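PDB 4F1H: tyrosyl-DNA phosphodiesterase 2 from Danio rerio, which belongs to the endonuclease/exonuclease/phosphatase family, enzymes of the DNase I-like clan, and is seen here with magnesium and bound DNA. Local coordinates for residues N10-D15 / A20-G25; Q136-A141 / A145-A150; C171-Q176 / V219-M224; E230-D233 / Y237-D240. One frame throughout, in Å; residues are numbered along the deposited sequence.

Contact 1: N10-D15 / A20-G25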
loop_
_atom_site.group_PDB
_atom_site.type_symbol
_atom_site.label_atom_id
_atom_site.label_comp_id
_atom_site.label_asym_id
_atom_site.label_seq_id
_atom_site.Cartn_x
_atom_site.Cartn_y
_atom_site.Cartn_z
ATOM N N ASN B 10 -10.985 7.804 17.766
ATOM C CA ASN B 10 -12.320 7.295 17.466
ATOM C C ASN B 10 -12.931 6.917 18.823
ATOM O O ASN B 10 -12.442 6.006 19.509
ATOM C CB ASN B 10 -12.193 6.071 16.519
ATOM C CG ASN B 10 -13.523 5.411 16.237
ATOM O OD1 ASN B 10 -14.405 5.386 17.093
ATOM N ND2 ASN B 10 -13.669 4.836 15.047
ATOM N N VAL B 11 -14.011 7.627 19.191
ATOM C CA VAL B 11 -14.613 7.518 20.527
ATOM C C VAL B 11 -15.597 6.374 20.668
ATOM O O VAL B 11 -16.120 6.148 21.763
ATOM C CB VAL B 11 -15.263 8.857 20.987
ATOM C CG1 VAL B 11 -14.211 9.983 20.856
ATOM C CG2 VAL B 11 -16.533 9.195 20.134
ATOM N N ASP B 12 -15.861 5.669 19.564
ATOM C CA ASP B 12 -16.739 4.490 19.595
ATOM C C ASP B 12 -18.141 4.853 20.122
ATOM O O ASP B 12 -18.685 4.179 20.993
ATOM C CB ASP B 12 -16.157 3.341 20.408
ATOM C CG ASP B 12 -16.837 2.005 20.128
ATOM O OD1 ASP B 12 -17.681 1.921 19.205
ATOM O OD2 ASP B 12 -16.504 1.026 20.820
ATOM N N GLY B 13 -18.732 5.886 19.541
ATOM C CA GLY B 13 -20.084 6.293 19.878
ATOM C C GLY B 13 -21.162 5.269 19.548
ATOM O O GLY B 13 -22.274 5.372 20.069
ATOM N N LEU B 14 -20.858 4.312 18.667
ATOM C CA LEU B 14 -21.816 3.221 18.370
ATOM C C LEU B 14 -21.922 2.210 19.520
ATOM O O LEU B 14 -22.862 1.413 19.565
ATOM C CB LEU B 14 -21.427 2.526 17.067
ATOM C CG LEU B 14 -21.620 3.468 15.856
ATOM C CD1 LEU B 14 -21.127 2.828 14.529
ATOM C CD2 LEU B 14 -23.080 3.965 15.707
ATOM N N ASP B 15 -20.957 2.229 20.435
ATOM C CA ASP B 15 -21.028 1.384 21.644
ATOM C C ASP B 15 -21.667 2.254 22.718
ATOM O O ASP B 15 -21.029 3.173 23.242
ATOM C CB ASP B 15 -19.624 0.940 22.063
ATOM C CG ASP B 15 -19.596 0.234 23.398
ATOM O OD1 ASP B 15 -20.663 -0.050 23.971
ATOM O OD2 ASP B 15 -18.475 -0.076 23.860
ATOM N N ALA B 20 -21.711 7.758 28.735
ATOM C CA ALA B 20 -21.470 8.960 29.531
ATOM C C ALA B 20 -20.184 8.865 30.365
ATOM O O ALA B 20 -19.421 9.831 30.427
ATOM C CB ALA B 20 -22.675 9.253 30.421
ATOM N N ASP B 21 -19.940 7.715 31.007
ATOM C CA ASP B 21 -18.687 7.534 31.750
ATOM C C ASP B 21 -17.478 7.610 30.805
ATOM O O ASP B 21 -16.419 8.156 31.161
ATOM C CB ASP B 21 -18.671 6.185 32.468
ATOM C CG ASP B 21 -19.696 6.103 33.587
ATOM O OD1 ASP B 21 -19.910 7.134 34.256
ATOM O OD2 ASP B 21 -20.274 5.010 33.788
ATOM N N ARG B 22 -17.619 7.042 29.605
ATOM C CA ARG B 22 -16.488 7.088 28.650
ATOM C C ARG B 22 -16.216 8.507 28.100
ATOM O O ARG B 22 -15.061 8.907 27.899
ATOM C CB ARG B 22 -16.658 6.010 27.547
ATOM C CG ARG B 22 -16.508 4.568 28.123
ATOM C CD ARG B 22 -17.172 3.519 27.253
ATOM N NE ARG B 22 -16.960 3.883 25.857
ATOM C CZ ARG B 22 -17.884 3.797 24.905
ATOM N NH1 ARG B 22 -19.103 3.324 25.146
ATOM N NH2 ARG B 22 -17.573 4.204 23.699
ATOM N N ALA B 23 -17.262 9.319 27.912
ATOM C CA ALA B 23 -17.072 10.703 27.480
ATOM C C ALA B 23 -16.359 11.500 28.568
ATOM O O ALA B 23 -15.534 12.376 28.269
ATOM C CB ALA B 23 -18.418 11.362 27.148
ATOM N N ARG B 24 -16.697 11.196 29.819
ATOM C CA ARG B 24 -16.000 11.803 30.949
ATOM C C ARG B 24 -14.527 11.428 30.939
ATOM O O ARG B 24 -13.642 12.259 31.245
ATOM C CB ARG B 24 -16.664 11.374 32.263
ATOM C CG ARG B 24 -17.477 12.464 32.914
ATOM C CD ARG B 24 -17.853 12.077 34.341
ATOM N NE ARG B 24 -18.708 10.887 34.356
ATOM C CZ ARG B 24 -20.008 10.904 34.053
ATOM N NH1 ARG B 24 -20.721 9.776 34.082
ATOM N NH2 ARG B 24 -20.597 12.054 33.719
ATOM N N GLY B 25 -14.264 10.176 30.588
ATOM C CA GLY B 25 -12.897 9.704 30.373
ATOM C C GLY B 25 -12.162 10.530 29.327
ATOM O O GLY B 25 -11.034 10.987 29.544
#

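Contact 2: Q136-A141 / A145-A150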
loop_
_atom_site.group_PDB
_atom_site.type_symbol
_atom_site.label_atom_id
_atom_site.label_comp_id
_atom_site.label_asym_id
_atom_site.label_seq_id
_atom_site.Cartn_x
_atom_site.Cartn_y
_atom_site.Cartn_z
ATOM N N GLN B 136 -5.055 13.436 -2.339
ATOM C CA GLN B 136 -5.132 14.501 -3.341
ATOM C C GLN B 136 -5.377 15.855 -2.687
ATOM O O GLN B 136 -4.761 16.851 -3.079
ATOM C CB GLN B 136 -6.196 14.218 -4.405
ATOM C CG GLN B 136 -6.151 15.243 -5.552
ATOM C CD GLN B 136 -4.813 15.253 -6.299
ATOM O OE1 GLN B 136 -4.083 14.255 -6.318
ATOM N NE2 GLN B 136 -4.486 16.392 -6.910
ATOM N N LYS B 137 -6.229 15.893 -1.651
ATOM C CA LYS B 137 -6.499 17.156 -0.975
ATOM C C LYS B 137 -5.285 17.620 -0.172
ATOM O O LYS B 137 -5.033 18.826 -0.074
ATOM C CB LYS B 137 -7.720 17.048 -0.061
ATOM C CG LYS B 137 -9.013 16.787 -0.799
ATOM C CD LYS B 137 -9.439 17.991 -1.634
ATOM C CE LYS B 137 -10.636 17.609 -2.506
ATOM N NZ LYS B 137 -11.111 18.700 -3.407
ATOM N N ILE B 138 -4.521 16.691 0.398
ATOM C CA ILE B 138 -3.293 17.071 1.106
ATOM C C ILE B 138 -2.291 17.667 0.107
ATOM O O ILE B 138 -1.696 18.719 0.381
ATOM C CB ILE B 138 -2.631 15.866 1.804
ATOM C CG1 ILE B 138 -3.540 15.339 2.907
ATOM C CG2 ILE B 138 -1.229 16.215 2.362
ATOM C CD1 ILE B 138 -2.958 14.041 3.598
ATOM N N LYS B 139 -2.098 16.998 -1.034
ATOM C CA LYS B 139 -1.217 17.529 -2.090
ATOM C C LYS B 139 -1.591 18.933 -2.555
ATOM O O LYS B 139 -0.710 19.791 -2.750
ATOM C CB LYS B 139 -1.251 16.615 -3.307
ATOM C CG LYS B 139 -0.574 15.281 -3.137
ATOM C CD LYS B 139 -0.492 14.568 -4.485
ATOM C CE LYS B 139 0.162 15.435 -5.563
ATOM N NZ LYS B 139 0.223 14.722 -6.877
ATOM N N GLU B 140 -2.888 19.174 -2.732
ATOM C CA GLU B 140 -3.369 20.433 -3.326
ATOM C C GLU B 140 -3.635 21.539 -2.337
ATOM O O GLU B 140 -4.044 22.634 -2.716
ATOM C CB GLU B 140 -4.682 20.185 -4.069
ATOM C CG GLU B 140 -4.572 19.215 -5.238
ATOM C CD GLU B 140 -5.940 18.943 -5.858
ATOM O OE1 GLU B 140 -6.963 19.363 -5.259
ATOM O OE2 GLU B 140 -5.992 18.311 -6.940
ATOM N N ALA B 141 -3.432 21.274 -1.056
ATOM C CA ALA B 141 -3.718 22.293 -0.057
ATOM C C ALA B 141 -2.807 23.504 -0.313
ATOM O O ALA B 141 -1.699 23.332 -0.821
ATOM C CB ALA B 141 -3.454 21.720 1.340
ATOM N N ALA B 145 0.201 26.608 3.835
ATOM C CA ALA B 145 -0.332 25.892 4.996
ATOM C C ALA B 145 0.495 24.654 5.303
ATOM O O ALA B 145 0.981 23.974 4.373
ATOM C CB ALA B 145 -1.799 25.465 4.775
ATOM N N ILE B 146 0.624 24.366 6.603
ATOM C CA ILE B 146 1.043 23.043 7.076
ATOM C C ILE B 146 -0.247 22.206 7.056
ATOM O O ILE B 146 -1.268 22.670 7.587
ATOM C CB ILE B 146 1.549 23.137 8.512
ATOM C CG1 ILE B 146 2.823 23.998 8.552
ATOM C CG2 ILE B 146 1.835 21.733 9.096
ATOM C CD1 ILE B 146 3.210 24.430 9.975
ATOM N N VAL B 147 -0.212 21.026 6.428
ATOM C CA VAL B 147 -1.343 20.103 6.436
ATOM C C VAL B 147 -1.189 19.019 7.496
ATOM O O VAL B 147 -0.167 18.339 7.562
ATOM C CB VAL B 147 -1.500 19.406 5.057
ATOM C CG1 VAL B 147 -2.721 18.513 5.033
ATOM C CG2 VAL B 147 -1.598 20.463 3.992
ATOM N N ILE B 148 -2.227 18.830 8.313
ATOM C CA ILE B 148 -2.261 17.678 9.240
ATOM C C ILE B 148 -3.580 16.962 9.017
ATOM O O ILE B 148 -4.659 17.547 9.226
ATOM C CB ILE B 148 -2.188 18.143 10.691
ATOM C CG1 ILE B 148 -0.851 18.863 10.929
ATOM C CG2 ILE B 148 -2.351 16.924 11.649
ATOM C CD1 ILE B 148 -0.692 19.326 12.378
ATOM N N PHE B 149 -3.511 15.732 8.511
ATOM C CA PHE B 149 -4.668 14.870 8.495
ATOM C C PHE B 149 -4.528 13.921 9.666
ATOM O O PHE B 149 -3.457 13.318 9.848
ATOM C CB PHE B 149 -4.768 14.063 7.175
ATOM C CG PHE B 149 -5.802 12.982 7.239
ATOM C CD1 PHE B 149 -5.479 11.727 7.768
ATOM C CD2 PHE B 149 -7.098 13.221 6.825
ATOM C CE1 PHE B 149 -6.460 10.740 7.915
ATOM C CE2 PHE B 149 -8.077 12.197 6.923
ATOM C CZ PHE B 149 -7.747 10.984 7.457
ATOM N N ALA B 150 -5.593 13.722 10.445
ATOM C CA ALA B 150 -5.524 12.703 11.491
ATOM C C ALA B 150 -6.888 12.077 11.535
ATOM O O ALA B 150 -7.896 12.774 11.609
ATOM C CB ALA B 150 -5.175 13.330 12.863
#

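Contact 3: C171-Q176 / V219-M224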
loop_
_atom_site.group_PDB
_atom_site.type_symbol
_atom_site.label_atom_id
_atom_site.label_comp_id
_atom_site.label_asym_id
_atom_site.label_seq_id
_atom_site.Cartn_x
_atom_site.Cartn_y
_atom_site.Cartn_z
ATOM N N CYS B 171 4.260 12.627 4.896
ATOM C CA CYS B 171 4.734 11.486 5.661
ATOM C C CYS B 171 3.654 10.990 6.598
ATOM O O CYS B 171 2.713 11.713 6.931
ATOM C CB CYS B 171 5.985 11.826 6.459
ATOM S SG CYS B 171 5.729 12.995 7.811
ATOM N N ASP B 172 3.814 9.746 7.025
ATOM C CA ASP B 172 2.983 9.205 8.092
ATOM C C ASP B 172 3.812 9.451 9.364
ATOM O O ASP B 172 4.973 9.002 9.460
ATOM C CB ASP B 172 2.761 7.710 7.798
ATOM C CG ASP B 172 2.090 6.958 8.939
ATOM O OD1 ASP B 172 2.489 7.158 10.107
ATOM O OD2 ASP B 172 1.185 6.143 8.620
ATOM N N VAL B 173 3.241 10.129 10.367
ATOM C CA VAL B 173 4.023 10.539 11.548
ATOM C C VAL B 173 4.642 9.354 12.307
ATOM O O VAL B 173 5.807 9.419 12.762
ATOM C CB VAL B 173 3.181 11.455 12.486
ATOM C CG1 VAL B 173 3.888 11.729 13.799
ATOM C CG2 VAL B 173 2.836 12.763 11.768
ATOM N N TRP B 174 3.880 8.267 12.463
ATOM C CA TRP B 174 4.420 7.121 13.170
ATOM C C TRP B 174 5.662 6.587 12.438
ATOM O O TRP B 174 6.646 6.222 13.091
ATOM C CB TRP B 174 3.366 6.022 13.313
ATOM C CG TRP B 174 3.900 4.789 13.925
ATOM C CD1 TRP B 174 4.149 4.590 15.254
ATOM C CD2 TRP B 174 4.229 3.558 13.255
ATOM N NE1 TRP B 174 4.605 3.301 15.455
ATOM C CE2 TRP B 174 4.672 2.656 14.249
ATOM C CE3 TRP B 174 4.191 3.133 11.919
ATOM C CZ2 TRP B 174 5.105 1.348 13.943
ATOM C CZ3 TRP B 174 4.607 1.835 11.607
ATOM C CH2 TRP B 174 5.062 0.957 12.622
ATOM N N GLU B 175 5.614 6.520 11.109
ATOM C CA GLU B 175 6.792 6.069 10.336
ATOM C C GLU B 175 7.944 7.041 10.519
ATOM O O GLU B 175 9.090 6.650 10.786
ATOM C CB GLU B 175 6.442 5.961 8.846
ATOM C CG GLU B 175 5.402 4.899 8.574
ATOM C CD GLU B 175 5.078 4.755 7.095
ATOM O OE1 GLU B 175 5.415 5.657 6.288
ATOM O OE2 GLU B 175 4.480 3.719 6.747
ATOM N N GLN B 176 7.638 8.322 10.390
ATOM C CA GLN B 176 8.652 9.371 10.468
ATOM C C GLN B 176 9.333 9.362 11.837
ATOM O O GLN B 176 10.540 9.657 11.951
ATOM C CB GLN B 176 7.997 10.730 10.170
ATOM C CG GLN B 176 8.965 11.887 9.996
ATOM C CD GLN B 176 9.771 11.775 8.709
ATOM O OE1 GLN B 176 9.345 11.139 7.740
ATOM N NE2 GLN B 176 10.945 12.392 8.696
ATOM N N VAL B 219 8.276 21.125 8.716
ATOM C CA VAL B 219 7.756 20.740 10.007
ATOM C C VAL B 219 8.136 19.291 10.183
ATOM O O VAL B 219 8.013 18.478 9.243
ATOM C CB VAL B 219 6.221 20.782 9.990
ATOM C CG1 VAL B 219 5.644 20.293 11.322
ATOM C CG2 VAL B 219 5.753 22.176 9.687
ATOM N N THR B 220 8.615 18.961 11.372
ATOM C CA THR B 220 8.826 17.566 11.717
ATOM C C THR B 220 7.942 17.231 12.916
ATOM O O THR B 220 7.676 18.096 13.755
ATOM C CB THR B 220 10.290 17.315 12.108
ATOM O OG1 THR B 220 10.649 18.216 13.162
ATOM C CG2 THR B 220 11.190 17.565 10.910
ATOM N N PRO B 221 7.474 15.983 12.990
ATOM C CA PRO B 221 6.852 15.600 14.266
ATOM C C PRO B 221 7.898 15.557 15.367
ATOM O O PRO B 221 9.084 15.337 15.080
ATOM C CB PRO B 221 6.307 14.195 13.983
ATOM C CG PRO B 221 7.125 13.662 12.839
ATOM C CD PRO B 221 7.504 14.876 12.014
ATOM N N ASP B 222 7.465 15.761 16.604
ATOM C CA ASP B 222 8.346 15.805 17.759
ATOM C C ASP B 222 8.205 14.525 18.573
ATOM O O ASP B 222 9.120 13.708 18.633
ATOM C CB ASP B 222 7.974 17.027 18.583
ATOM C CG ASP B 222 8.774 17.140 19.859
ATOM O OD1 ASP B 222 9.998 16.915 19.784
ATOM O OD2 ASP B 222 8.178 17.456 20.924
ATOM N N HIS B 223 7.041 14.343 19.185
ATOM C CA HIS B 223 6.799 13.158 19.992
ATOM C C HIS B 223 5.363 12.653 19.812
ATOM O O HIS B 223 4.453 13.437 19.550
ATOM C CB HIS B 223 7.120 13.483 21.455
ATOM C CG HIS B 223 6.320 12.705 22.446
ATOM N ND1 HIS B 223 6.694 11.453 22.888
ATOM C CD2 HIS B 223 5.168 13.005 23.092
ATOM C CE1 HIS B 223 5.802 11.011 23.755
ATOM N NE2 HIS B 223 4.865 11.936 23.898
ATOM N N MET B 224 5.183 11.342 19.917
ATOM C CA MET B 224 3.851 10.725 19.825
ATOM C C MET B 224 3.651 9.713 20.966
ATOM O O MET B 224 4.621 9.069 21.409
ATOM C CB MET B 224 3.711 10.080 18.438
ATOM C CG MET B 224 2.510 9.215 18.209
ATOM S SD MET B 224 2.748 8.333 16.617
ATOM C CE MET B 224 1.349 7.214 16.701
#

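Contact 4: E230-D233 / Y237-D240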
loop_
_atom_site.group_PDB
_atom_site.type_symbol
_atom_site.label_atom_id
_atom_site.label_comp_id
_atom_site.label_asym_id
_atom_site.label_seq_id
_atom_site.Cartn_x
_atom_site.Cartn_y
_atom_site.Cartn_z
ATOM N N GLU B 230 -5.910 2.654 29.887
ATOM C CA GLU B 230 -6.169 2.348 31.282
ATOM C C GLU B 230 -7.694 2.301 31.490
ATOM O O GLU B 230 -8.429 3.153 30.978
ATOM C CB GLU B 230 -5.540 3.464 32.112
ATOM C CG GLU B 230 -5.542 3.280 33.594
ATOM C CD GLU B 230 -4.906 4.475 34.271
ATOM O OE1 GLU B 230 -5.661 5.325 34.808
ATOM O OE2 GLU B 230 -3.658 4.582 34.215
ATOM N N LYS B 231 -8.187 1.321 32.245
ATOM C CA LYS B 231 -9.623 1.265 32.510
ATOM C C LYS B 231 -10.130 2.410 33.352
ATOM O O LYS B 231 -9.459 2.869 34.291
ATOM C CB LYS B 231 -9.990 -0.044 33.219
ATOM C CG LYS B 231 -9.970 -1.226 32.284
ATOM C CD LYS B 231 -10.497 -2.481 32.959
ATOM C CE LYS B 231 -10.621 -3.584 31.925
ATOM N NZ LYS B 231 -10.717 -4.936 32.553
ATOM N N LEU B 232 -11.337 2.846 33.027
ATOM C CA LEU B 232 -12.050 3.861 33.793
ATOM C C LEU B 232 -12.688 3.208 35.013
ATOM O O LEU B 232 -12.651 1.976 35.165
ATOM C CB LEU B 232 -13.138 4.486 32.934
ATOM C CG LEU B 232 -12.604 5.150 31.665
ATOM C CD1 LEU B 232 -13.769 5.544 30.709
ATOM C CD2 LEU B 232 -11.727 6.357 31.981
ATOM N N ASP B 233 -13.257 4.052 35.874
ATOM C CA ASP B 233 -13.930 3.582 37.083
ATOM C C ASP B 233 -15.005 2.556 36.771
ATOM O O ASP B 233 -15.188 1.599 37.527
ATOM C CB ASP B 233 -14.526 4.762 37.860
ATOM C CG ASP B 233 -13.479 5.531 38.653
ATOM O OD1 ASP B 233 -12.377 4.983 38.881
ATOM O OD2 ASP B 233 -13.760 6.685 39.053
ATOM N N TYR B 237 -12.655 0.630 28.993
ATOM C CA TYR B 237 -11.803 1.659 28.383
ATOM C C TYR B 237 -12.650 2.755 27.761
ATOM O O TYR B 237 -13.833 2.566 27.442
ATOM C CB TYR B 237 -10.896 1.026 27.301
ATOM C CG TYR B 237 -9.947 0.004 27.896
ATOM C CD1 TYR B 237 -8.792 0.417 28.563
ATOM C CD2 TYR B 237 -10.233 -1.346 27.857
ATOM C CE1 TYR B 237 -7.941 -0.508 29.153
ATOM C CE2 TYR B 237 -9.370 -2.283 28.454
ATOM C CZ TYR B 237 -8.240 -1.850 29.087
ATOM O OH TYR B 237 -7.376 -2.766 29.683
ATOM N N THR B 238 -12.027 3.909 27.547
ATOM C CA THR B 238 -12.738 5.033 26.960
ATOM C C THR B 238 -13.317 4.632 25.582
ATOM O O THR B 238 -14.463 5.007 25.232
ATOM C CB THR B 238 -11.750 6.218 26.791
ATOM O OG1 THR B 238 -11.328 6.664 28.096
ATOM C CG2 THR B 238 -12.402 7.378 26.067
ATOM N N SER B 239 -12.538 3.842 24.838
ATOM C CA SER B 239 -12.952 3.369 23.510
ATOM C C SER B 239 -12.343 2.028 23.175
ATOM O O SER B 239 -11.439 1.591 23.877
ATOM C CB SER B 239 -12.421 4.385 22.503
ATOM O OG SER B 239 -12.796 4.044 21.202
ATOM N N ASP B 240 -12.828 1.389 22.102
ATOM C CA ASP B 240 -12.115 0.221 21.597
ATOM C C ASP B 240 -10.817 0.596 20.855
ATOM O O ASP B 240 -9.987 -0.286 20.571
ATOM C CB ASP B 240 -13.031 -0.667 20.738
ATOM C CG ASP B 240 -13.549 0.036 19.493
ATOM O OD1 ASP B 240 -13.580 1.296 19.430
ATOM O OD2 ASP B 240 -13.965 -0.702 18.565
HETATM O O HOH W 1 -9.458 4.609 28.795
#

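Contact 1: N10-D15 / A20-G25
Arg22 reaches from helix 19-33 to the loop that follows strand 4-10, in the two-layered DNase I-like fold, and its guanidinium meets a row of backbone carbonyls there. Arg22 NH1 donates to Asp15 O at 2.7 Å in an almost straight bond (175°), with the oxygen in the guanidinium plane. Arg22 NH2 gives a second bond, to Asp12 O at 2.9 Å, also close to that plane, and a weak, bent one to Val11 O. Two oxygens taken in its own plane fix the rotation of the group; the arginine chain bends at chi3 (38°) on its way to the carbonyls. Outside the pair, NE bonds to Thr238 O and NH1 also to Leu17 O.

Asp15 crosses Arg22 at about a right angle, and its carboxylate lies over one guanidinium face, the planes 25° apart. Asp15 OD2 is 3.7 Å from Arg22 NH1, a long salt bridge of charge alone, since no N-H points at it; the stronger partner of this carboxylate is Arg236. Asp12 CB lies 3.7 Å from Arg22 NH2, while the Asp12 carboxylate lies near the magnesium ion, so the arginine grips the backbone of a loop at the metal site.

A type I turn runs from Asp12 to Asp15, and Asp12 O takes both the turn bond from Asp15 N at 3.0 Å and the Arg22 NH2 bond, the two donors arriving from opposite faces of its carbonyl plane.

Contact 2: Q136-A141 / A145-A150
Phe149, the one aromatic residue here, meets Ile138 not through its ring but through CB, which lies 4.0 Å from Ile138 CD1; neither ring face takes part, because the phenyl group leads away from the helix. The two side chains are roughly perpendicular, the isoleucine arriving end-on with its terminal methyl.

Val147 is the centre of the contact. Its two methyls take one partner each: Val147 CG1 packs against Ile138, 3.8 Å from Ile138 CG2 and 3.9 Å from Ile138 CG1, while Val147 CG2 faces Ala141. With CG1 anti to the backbone N (chi1 -176°), Val147 sets one methyl toward each partner. Ile138 lays both CG2 and CG1 on Val147, and only the terminal CD1 of its extended arm (chi2 176°) reaches Phe149 CB, so that one helix residue spans two strand residues whose side chains project from the same side of the sheet. The tightest point is Ala141 CB against Val147 CG2, at 3.5 Å closer than usual for two carbons.

The contact is wholly apolar and all four residues are buried. Met113 of strand 108-114 touches both Ile138 and Val147, and Arg211 of strand 202-211 donates to Ala141 O and Ala145 O, tying the short connection to the sheet. Ile146 and Ile148 point to the other side, where Ile148 meets strand 4-10 of the second sheet. Helix 124-140 thus packs on the outer face of its sheet as the helix of a beta-alpha-beta crossover, between parallel strands 108-114 and 145-150.

Contact 3: C171-Q176 / V219-M224
Val173 and Pro221 make the tight centre of a contact between the two sheets of the DNase I-like fold: the short helix 173-176 follows strand 170-172 of one sheet, and Pro221 lies on strand 220-227, at the margin of the other. Val173 CG1 presses on Pro221 CB at 3.5 Å, closer than usual for two carbons, and also meets CG of the same ring; the two side chains run antiparallel alongside one another. The chi1 of Val173 (172°) carries CG1 away from the backbone N and onto the proline. Leu210 backs Pro221, and Ile208, Cys246 and Phe248 pack on Val173, which places this part in the interior between the sheets.

Toward the surface the fit relaxes. Gln176 is exposed and lays its aliphatic part crosswise on the rim of the proline, with Gln176 CG 3.8 Å from Pro221 CG, before the chain bends at chi2 (70°).

At the other end Met224 stretches out fully beyond CG and brings its thioether to the start of the helix, where Met224 SD lies 4.0 Å from Trp174 CA. The sulfur is also 5.3 Å from the centroid of the Trp174 five-membered ring, at its edge, a Met-aromatic contact. The indole itself leads away from the strand, and its NE1 bonds to Gln180 O. Asp172 is the N-cap of the helix: OD1 accepts weak bonds from Trp174 N and Glu175 N, while OD2 pairs with Arg204. Beyond the sulfur, the methyl CE of Met224 is 4.1 Å from Trp174 CD1.

Contact 4: E230-D233 / Y237-D240
The backbones of 230-233 and 237-240, both irregular, come closest at Lys231 and Tyr237, whose CA atoms are 4.7 Å apart, and a water joins the two segments by donating to Glu230 O at 2.8 Å and accepting from Thr238 N at 2.9 Å.

Lys231 lies over one face of the Tyr237 ring. Its CG stands 3.9 Å from the ring centroid and 20° off the normal, a CH-pi contact displaced toward the phenol end, as the 3.7 Å between Lys231 CG and Tyr237 CZ indicates. The extended lysine then runs on at a slant over the ring, and its CE passes Tyr237 CE2. On the tyrosine, chi1 of -63° places CG opposite the carbonyl carbon, which swings the ring back to the first segment although its CB starts away from it. The CD1 side of the ring reaches the peptide between Glu230 and Lys231, with Tyr237 CD1 3.6 Å from Glu230 C.

Both segments belong to the loop linking strands 220-227 and 243-249, neighbours in one sheet of the DNase I-like fold, and they lie at the surface near the bound DNA. Trp242 meets the tyrosine ring edge-to-face, and Asn194 accepts from Tyr237 N.

Farther along the same segments, Leu232 leans on Thr238 with one methyl. Its branched apolar end sits against the hydroxyl side of the threonine, where Leu232 CD1 comes 3.7 Å from Thr238 OG1 and 3.9 Å from Thr238 CA.

Along the chain the four contacts follow one another in series. Contacts 1 and 4, though far apart in sequence, have centres only 9 Å apart and touch, Asn10 O meeting Ser239 OG. Contact 1 joins the loop after strand 4-10 to helix 19-33, and contact 4 lies in the loop before strand 243-249; together they shape the loop end of the fold that carries the magnesium and the DNA. Contacts 2 and 3 lie across the chain's centre from contact 1, their own centres 15 Å apart, with Ile146 touching Val219. Contact 2 holds a helix on the outer face of the sheet containing strand 145-150, whereas contact 3 connects that sheet to the one containing strand 220-227.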